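Side-chain contacts in cellobiose 2-epimerase (Ruminococcus albus, PDB 3VW5), which catalyses the reversible epimerization of cellobiose to 4-O-beta-D-glucopyranosyl-D-mannose, acting on an unmodified sugar: residues Asn145-Glu149 with Tyr150-Glu154; Ser275-Ile278 with Gln279-Leu283. The protein carries 2 engineered substitutions. All coordinates share one frame; numbering follows the deposited sequence.

Interaction 1 of 2, residues Asn145-Glu149 with Tyr150-Glu154; sequences NTLYE and YGYRE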
ATOM      1  N   ASN A 145      -1.830  -9.158  20.462  1.00 39.03           N
ATOM      2  CA  ASN A 145      -0.876 -10.217  20.172  1.00 41.37           C
ATOM      3  C   ASN A 145       0.457  -9.816  19.545  1.00 42.06           C
ATOM      4  O   ASN A 145       1.405 -10.606  19.584  1.00 47.05           O
ATOM      5  CB  ASN A 145      -1.544 -11.321  19.336  1.00 44.48           C
ATOM      6  CG  ASN A 145      -2.785 -11.882  20.014  1.00 46.80           C
ATOM      7  OD1 ASN A 145      -2.686 -12.653  20.963  1.00 50.40           O
ATOM      8  ND2 ASN A 145      -3.959 -11.476  19.544  1.00 47.84           N
ATOM      9  N   THR A 146       0.548  -8.616  18.976  1.00 40.08           N
ATOM     10  CA  THR A 146       1.749  -8.256  18.205  1.00 38.79           C
ATOM     11  C   THR A 146       2.542  -7.132  18.838  1.00 37.77           C
ATOM     12  O   THR A 146       3.660  -6.859  18.438  1.00 42.17           O
ATOM     13  CB  THR A 146       1.422  -7.846  16.754  1.00 36.34           C
ATOM     14  OG1 THR A 146       0.839  -6.532  16.726  1.00 33.13           O
ATOM     15  CG2 THR A 146       0.472  -8.842  16.112  1.00 35.35           C
ATOM     16  N   LEU A 147       1.957  -6.469  19.824  1.00 38.39           N
ATOM     17  CA  LEU A 147       2.616  -5.333  20.446  1.00 34.63           C
ATOM     18  C   LEU A 147       3.473  -5.777  21.620  1.00 37.78           C
ATOM     19  O   LEU A 147       2.968  -6.319  22.601  1.00 39.04           O
ATOM     20  CB  LEU A 147       1.578  -4.308  20.914  1.00 34.58           C
ATOM     21  CG  LEU A 147       2.149  -3.008  21.482  1.00 34.23           C
ATOM     22  CD1 LEU A 147       3.036  -2.323  20.458  1.00 33.24           C
ATOM     23  CD2 LEU A 147       1.050  -2.082  21.938  1.00 31.14           C
ATOM     24  N   TYR A 148       4.772  -5.528  21.525  1.00 36.87           N
ATOM     25  CA  TYR A 148       5.674  -5.776  22.640  1.00 38.11           C
ATOM     26  C   TYR A 148       6.174  -4.438  23.174  1.00 37.25           C
ATOM     27  O   TYR A 148       5.828  -3.400  22.607  1.00 44.09           O
ATOM     28  CB  TYR A 148       6.801  -6.724  22.214  1.00 41.55           C
ATOM     29  CG  TYR A 148       6.323  -8.151  22.003  1.00 41.75           C
ATOM     30  CD1 TYR A 148       6.783  -9.189  22.816  1.00 43.04           C
ATOM     31  CD2 TYR A 148       5.379  -8.456  21.021  1.00 43.30           C
ATOM     32  CE1 TYR A 148       6.348 -10.487  22.643  1.00 41.79           C
ATOM     33  CE2 TYR A 148       4.930  -9.761  20.843  1.00 46.60           C
ATOM     34  CZ  TYR A 148       5.422 -10.770  21.663  1.00 51.35           C
ATOM     35  OH  TYR A 148       4.990 -12.069  21.508  1.00 47.86           O
ATOM     36  N   GLU A 149       6.947  -4.446  24.260  1.00 37.84           N
ATOM     37  CA  GLU A 149       7.357  -3.189  24.911  1.00 40.93           C
ATOM     38  C   GLU A 149       8.078  -2.225  23.981  1.00 41.75           C
ATOM     39  O   GLU A 149       7.938  -1.017  24.116  1.00 49.87           O
ATOM     40  CB  GLU A 149       8.260  -3.423  26.125  1.00 36.24           C
ATOM     41  CG  GLU A 149       7.566  -3.925  27.357  1.00 42.99           C
ATOM     42  CD  GLU A 149       6.682  -2.893  28.038  1.00 46.80           C
ATOM     43  OE1 GLU A 149       7.114  -1.735  28.266  1.00 48.85           O
ATOM     44  OE2 GLU A 149       5.540  -3.260  28.358  1.00 44.29           O
ATOM     45  N   TYR A 150       8.874  -2.748  23.059  1.00 40.00           N
ATOM     46  CA  TYR A 150       9.683  -1.879  22.218  1.00 45.85           C
ATOM     47  C   TYR A 150       9.100  -1.831  20.810  1.00 45.60           C
ATOM     48  O   TYR A 150       9.829  -1.654  19.838  1.00 51.55           O
ATOM     49  CB  TYR A 150      11.149  -2.345  22.205  1.00 46.16           C
ATOM     50  CG  TYR A 150      12.174  -1.278  21.834  1.00 53.43           C
ATOM     51  CD1 TYR A 150      11.786   0.013  21.475  1.00 50.53           C
ATOM     52  CD2 TYR A 150      13.542  -1.570  21.842  1.00 54.55           C
ATOM     53  CE1 TYR A 150      12.722   0.979  21.134  1.00 44.91           C
ATOM     54  CE2 TYR A 150      14.485  -0.609  21.503  1.00 51.90           C
ATOM     55  CZ  TYR A 150      14.068   0.665  21.150  1.00 54.70           C
ATOM     56  OH  TYR A 150      15.006   1.620  20.817  1.00 62.25           O
ATOM     57  N   GLY A 151       7.783  -1.988  20.713  1.00 41.62           N
ATOM     58  CA  GLY A 151       7.077  -1.843  19.454  1.00 39.37           C
ATOM     59  C   GLY A 151       6.435  -3.114  18.921  1.00 42.53           C
ATOM     60  O   GLY A 151       6.475  -4.167  19.552  1.00 42.72           O
ATOM     61  N   TYR A 152       5.845  -3.014  17.737  1.00 37.15           N
ATOM     62  CA  TYR A 152       5.175  -4.143  17.116  1.00 35.49           C
ATOM     63  C   TYR A 152       6.154  -5.181  16.579  1.00 39.74           C
ATOM     64  O   TYR A 152       7.177  -4.831  15.988  1.00 42.17           O
ATOM     65  CB  TYR A 152       4.274  -3.647  15.973  1.00 34.63           C
ATOM     66  CG  TYR A 152       3.170  -2.725  16.434  1.00 34.44           C
ATOM     67  CD1 TYR A 152       1.947  -3.239  16.871  1.00 34.77           C
ATOM     68  CD2 TYR A 152       3.349  -1.345  16.456  1.00 34.09           C
ATOM     69  CE1 TYR A 152       0.934  -2.403  17.315  1.00 34.48           C
ATOM     70  CE2 TYR A 152       2.330  -0.497  16.898  1.00 31.62           C
ATOM     71  CZ  TYR A 152       1.131  -1.040  17.325  1.00 32.57           C
ATOM     72  OH  TYR A 152       0.116  -0.229  17.757  1.00 36.42           O
ATOM     73  N   ARG A 153       5.834  -6.459  16.783  1.00 41.24           N
ATOM     74  CA  ARG A 153       6.519  -7.554  16.099  1.00 41.56           C
ATOM     75  C   ARG A 153       5.696  -7.999  14.898  1.00 39.08           C
ATOM     76  O   ARG A 153       4.489  -7.809  14.872  1.00 42.54           O
ATOM     77  CB  ARG A 153       6.749  -8.714  17.056  1.00 41.14           C
ATOM     78  CG  ARG A 153       7.814  -8.414  18.064  1.00 43.64           C
ATOM     79  CD  ARG A 153       8.115  -9.620  18.898  1.00 49.28           C
ATOM     80  NE  ARG A 153       9.147  -9.323  19.885  1.00 56.24           N
ATOM     81  CZ  ARG A 153       9.640 -10.217  20.736  1.00 57.76           C
ATOM     82  NH1 ARG A 153       9.196 -11.475  20.711  1.00 57.23           N
ATOM     83  NH2 ARG A 153      10.579  -9.859  21.604  1.00 50.40           N
ATOM     84  N   GLU A 154       6.337  -8.615  13.912  1.00 44.52           N
ATOM     85  CA  GLU A 154       5.724  -8.718  12.583  1.00 45.20           C
ATOM     86  C   GLU A 154       5.222 -10.078  12.080  1.00 40.15           C
ATOM     87  O   GLU A 154       4.231 -10.128  11.356  1.00 42.04           O
ATOM     88  CB  GLU A 154       6.656  -8.077  11.556  1.00 43.46           C
ATOM     89  CG  GLU A 154       7.077  -6.691  12.003  1.00 45.22           C
ATOM     90  CD  GLU A 154       7.603  -5.839  10.880  1.00 53.38           C
ATOM     91  OE1 GLU A 154       7.904  -4.648  11.144  1.00 51.66           O
ATOM     92  OE2 GLU A 154       7.715  -6.353   9.737  1.00 56.31           O
TER
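Tyr148 and Arg153 both set CG beside the backbone N and anti to the carbonyl carbon (chi1 -71° in Tyr148), and the arginine then runs extended to NE, so that its guanidinium lies flat over one face of the tyrosine ring. The planes are only 5° apart, and CZ of Arg153 stands 4.0 Å from the Tyr148 centroid, a cation-pi stack. On that same face CD of Arg153 lies over the ring centre, 3.7 Å from the centroid; the ring thus receives methylene and charge together, which a long, flat-ended arginine can offer. Were Tyr148 reduced to an alanine, the guanidinium would probably lose its aromatic platform and the arginine chain be less firmly held. On the other side of the hairpin, Leu147 puts CD1 3.7 Å from the Tyr152 centroid, a CH-pi contact over the face, while Thr146 OG1 meets the edge of that ring at CD1 of Tyr152 (3.5 Å). Backbone bonds from Arg153 N to Thr146 O (2.8 Å) and from Tyr148 N to Gly151 O (2.9 Å) fix the register. Gly151 closes the type I turn at a phi of 114°, where a CB would crowd the preceding carbonyl. Thr146 OG1 bonds to Ile142 O of helix 129-145, Tyr152 OH to Glu143 of that helix, and the Tyr152 ring packs on helices 179-196 and 199-216, with strand 102-108 beyond strand 151-156.

Interaction 2 of 2, residues Ser275-Ile278 with Gln279-Leu283; sequences SHNI and QDIAL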
ATOM      1  N   SER A 275      10.857  14.458   0.757  1.00 44.32           N
ATOM      2  CA  SER A 275      10.453  14.727  -0.614  1.00 42.07           C
ATOM      3  C   SER A 275      11.567  15.344  -1.443  1.00 45.93           C
ATOM      4  O   SER A 275      11.817  14.913  -2.572  1.00 47.14           O
ATOM      5  CB  SER A 275       9.253  15.655  -0.639  1.00 42.77           C
ATOM      6  OG  SER A 275       8.067  14.914  -0.481  1.00 48.19           O
ATOM      7  N   HIS A 276      12.220  16.370  -0.909  1.00 44.54           N
ATOM      8  CA  HIS A 276      13.260  17.029  -1.682  1.00 46.65           C
ATOM      9  C   HIS A 276      14.380  16.059  -1.939  1.00 46.19           C
ATOM     10  O   HIS A 276      14.902  15.998  -3.051  1.00 49.54           O
ATOM     11  CB  HIS A 276      13.796  18.300  -1.000  1.00 45.21           C
ATOM     12  CG  HIS A 276      12.946  19.509  -1.243  1.00 50.79           C
ATOM     13  ND1 HIS A 276      12.917  20.159  -2.467  1.00 49.98           N
ATOM     14  CD2 HIS A 276      12.067  20.163  -0.433  1.00 51.19           C
ATOM     15  CE1 HIS A 276      12.057  21.180  -2.389  1.00 56.35           C
ATOM     16  NE2 HIS A 276      11.537  21.207  -1.166  1.00 48.06           N
ATOM     17  N   ASN A 277      14.735  15.292  -0.913  1.00 42.97           N
ATOM     18  CA  ASN A 277      15.796  14.305  -1.050  1.00 40.84           C
ATOM     19  C   ASN A 277      15.525  13.305  -2.173  1.00 44.47           C
ATOM     20  O   ASN A 277      16.383  13.084  -3.021  1.00 42.77           O
ATOM     21  CB  ASN A 277      16.043  13.562   0.253  1.00 40.84           C
ATOM     22  CG  ASN A 277      17.398  12.887   0.270  1.00 48.81           C
ATOM     23  OD1 ASN A 277      18.416  13.524  -0.004  1.00 51.06           O
ATOM     24  ND2 ASN A 277      17.421  11.589   0.564  1.00 43.55           N
ATOM     25  N   ILE A 278      14.329  12.717  -2.181  1.00 41.61           N
ATOM     26  CA  ILE A 278      13.953  11.724  -3.184  1.00 43.65           C
ATOM     27  C   ILE A 278      13.977  12.294  -4.604  1.00 44.15           C
ATOM     28  O   ILE A 278      14.458  11.646  -5.542  1.00 42.16           O
ATOM     29  CB  ILE A 278      12.575  11.101  -2.865  1.00 43.41           C
ATOM     30  CG1 ILE A 278      12.720  10.187  -1.655  1.00 41.93           C
ATOM     31  CG2 ILE A 278      12.059  10.282  -4.052  1.00 35.75           C
ATOM     32  CD1 ILE A 278      13.722   9.071  -1.892  1.00 38.92           C
ATOM     33  N   GLN A 279      13.464  13.510  -4.749  1.00 43.41           N
ATOM     34  CA  GLN A 279      13.471  14.204  -6.031  1.00 42.61           C
ATOM     35  C   GLN A 279      14.891  14.438  -6.565  1.00 44.28           C
ATOM     36  O   GLN A 279      15.134  14.336  -7.772  1.00 52.16           O
ATOM     37  CB  GLN A 279      12.713  15.527  -5.910  1.00 36.76           C
ATOM     38  CG  GLN A 279      12.619  16.306  -7.196  1.00 38.63           C
ATOM     39  CD  GLN A 279      11.884  17.603  -7.017  1.00 46.27           C
ATOM     40  OE1 GLN A 279      10.890  17.862  -7.695  1.00 47.41           O
ATOM     41  NE2 GLN A 279      12.361  18.435  -6.086  1.00 49.97           N
ATOM     42  N   ASP A 280      15.832  14.727  -5.672  1.00 42.54           N
ATOM     43  CA  ASP A 280      17.209  14.986  -6.081  1.00 48.93           C
ATOM     44  C   ASP A 280      17.990  13.701  -6.391  1.00 47.44           C
ATOM     45  O   ASP A 280      18.857  13.676  -7.274  1.00 56.80           O
ATOM     46  CB  ASP A 280      17.935  15.827  -5.014  1.00 53.54           C
ATOM     47  CG  ASP A 280      19.422  16.050  -5.339  1.00 75.30           C
ATOM     48  OD1 ASP A 280      20.249  16.076  -4.383  1.00 70.98           O
ATOM     49  OD2 ASP A 280      19.770  16.194  -6.549  1.00 80.11           O
ATOM     50  N   ILE A 281      17.642  12.635  -5.684  1.00 43.93           N
ATOM     51  CA  ILE A 281      18.486  11.455  -5.531  1.00 40.28           C
ATOM     52  C   ILE A 281      17.985  10.245  -6.301  1.00 39.40           C
ATOM     53  O   ILE A 281      18.755   9.376  -6.696  1.00 36.99           O
ATOM     54  CB  ILE A 281      18.580  11.114  -4.024  1.00 47.47           C
ATOM     55  CG1 ILE A 281      19.717  11.915  -3.410  1.00 45.50           C
ATOM     56  CG2 ILE A 281      18.713   9.613  -3.756  1.00 38.85           C
ATOM     57  CD1 ILE A 281      20.726  12.320  -4.455  1.00 62.75           C
ATOM     58  N   ALA A 282      16.680  10.200  -6.519  1.00 43.55           N
ATOM     59  CA  ALA A 282      16.043   9.011  -7.043  1.00 40.99           C
ATOM     60  C   ALA A 282      15.349   9.255  -8.382  1.00 43.65           C
ATOM     61  O   ALA A 282      15.034   8.301  -9.108  1.00 37.25           O
ATOM     62  CB  ALA A 282      15.068   8.472  -6.032  1.00 40.08           C
ATOM     63  N   LEU A 283      15.102  10.521  -8.709  1.00 39.03           N
ATOM     64  CA  LEU A 283      14.498  10.840  -9.995  1.00 40.47           C
ATOM     65  C   LEU A 283      15.591  10.920 -11.060  1.00 48.09           C
ATOM     66  O   LEU A 283      16.549  11.689 -10.929  1.00 53.93           O
ATOM     67  CB  LEU A 283      13.727  12.150  -9.907  1.00 43.42           C
ATOM     68  CG  LEU A 283      12.758  12.500 -11.042  1.00 41.18           C
ATOM     69  CD1 LEU A 283      11.699  11.417 -11.228  1.00 39.30           C
ATOM     70  CD2 LEU A 283      12.125  13.868 -10.780  1.00 37.23           C
TER
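The imidazole of His276 and the amide of Gln279 run next to each other in the same direction, with their planes 61° apart; the amide approaches the ring obliquely instead of stacking on it. His276 also meets the ring of Phe325, and Gln279 reaches Phe313 as well as Phe325, so both side chains pack against neighbouring helices, His276 against 323-340 and Gln279 against 303-318 too. A glutamine suits this border because its long methylene chain, extended beyond CG, can lie against aromatic rings while its end remains polar. On the next residue, the Asn277 side chain crosses that of Ile281, one turn on, OD1 coming 4.0 Å from CG1, a loose contact between an amide and an aliphatic branch.

All of this belongs to the last turns of helix 261-281, one of the helices of the (alpha/alpha)6 barrel. Regular i to i+4 bonds run from Gln279 N to Ser275 O (3.1 Å) and from Asp280 N to His276 O (3.1 Å). The Ile281 N to Asn277 O step is weak, but Ala282 N still bonds to Ile278 O (2.8 Å), a carbonyl that also takes weak bonds from Ile281 N and Leu283 N.

Ile278 and Ala282 form an apolar patch on the buried side. CG2 of Ile278, placed anti to the backbone N, comes 4.0 Å from CB of Ala282, and both residues pack on Tyr241 of helix 241-258 and Leu288 of strand 287-293. Alanine fits where the chain leaves the helix so close to that strand. Ser275, also buried, is small enough to pack against Ile245 and Ala316, and its hydroxyl makes a weak hydrogen bond back to Asp271 O.

Followed from the N terminus, the chain first leaves helix 129-145 and folds back on itself in interaction 1, where the two halves of a tight hairpin meet and strand 151-156 joins strand 102-108 of its sheet. Interaction 2 comes more than a hundred residues later, at the end of helix 261-281, running into the start of strand 283-284. Each contact lies within one uninterrupted run of chain, so neither encloses a long loop; they stand in series, without nesting or crossing. Their centres are 32 Å apart and their nearest atoms about 20 Å, at separate places in the barrel, each where a helix gives way to a strand.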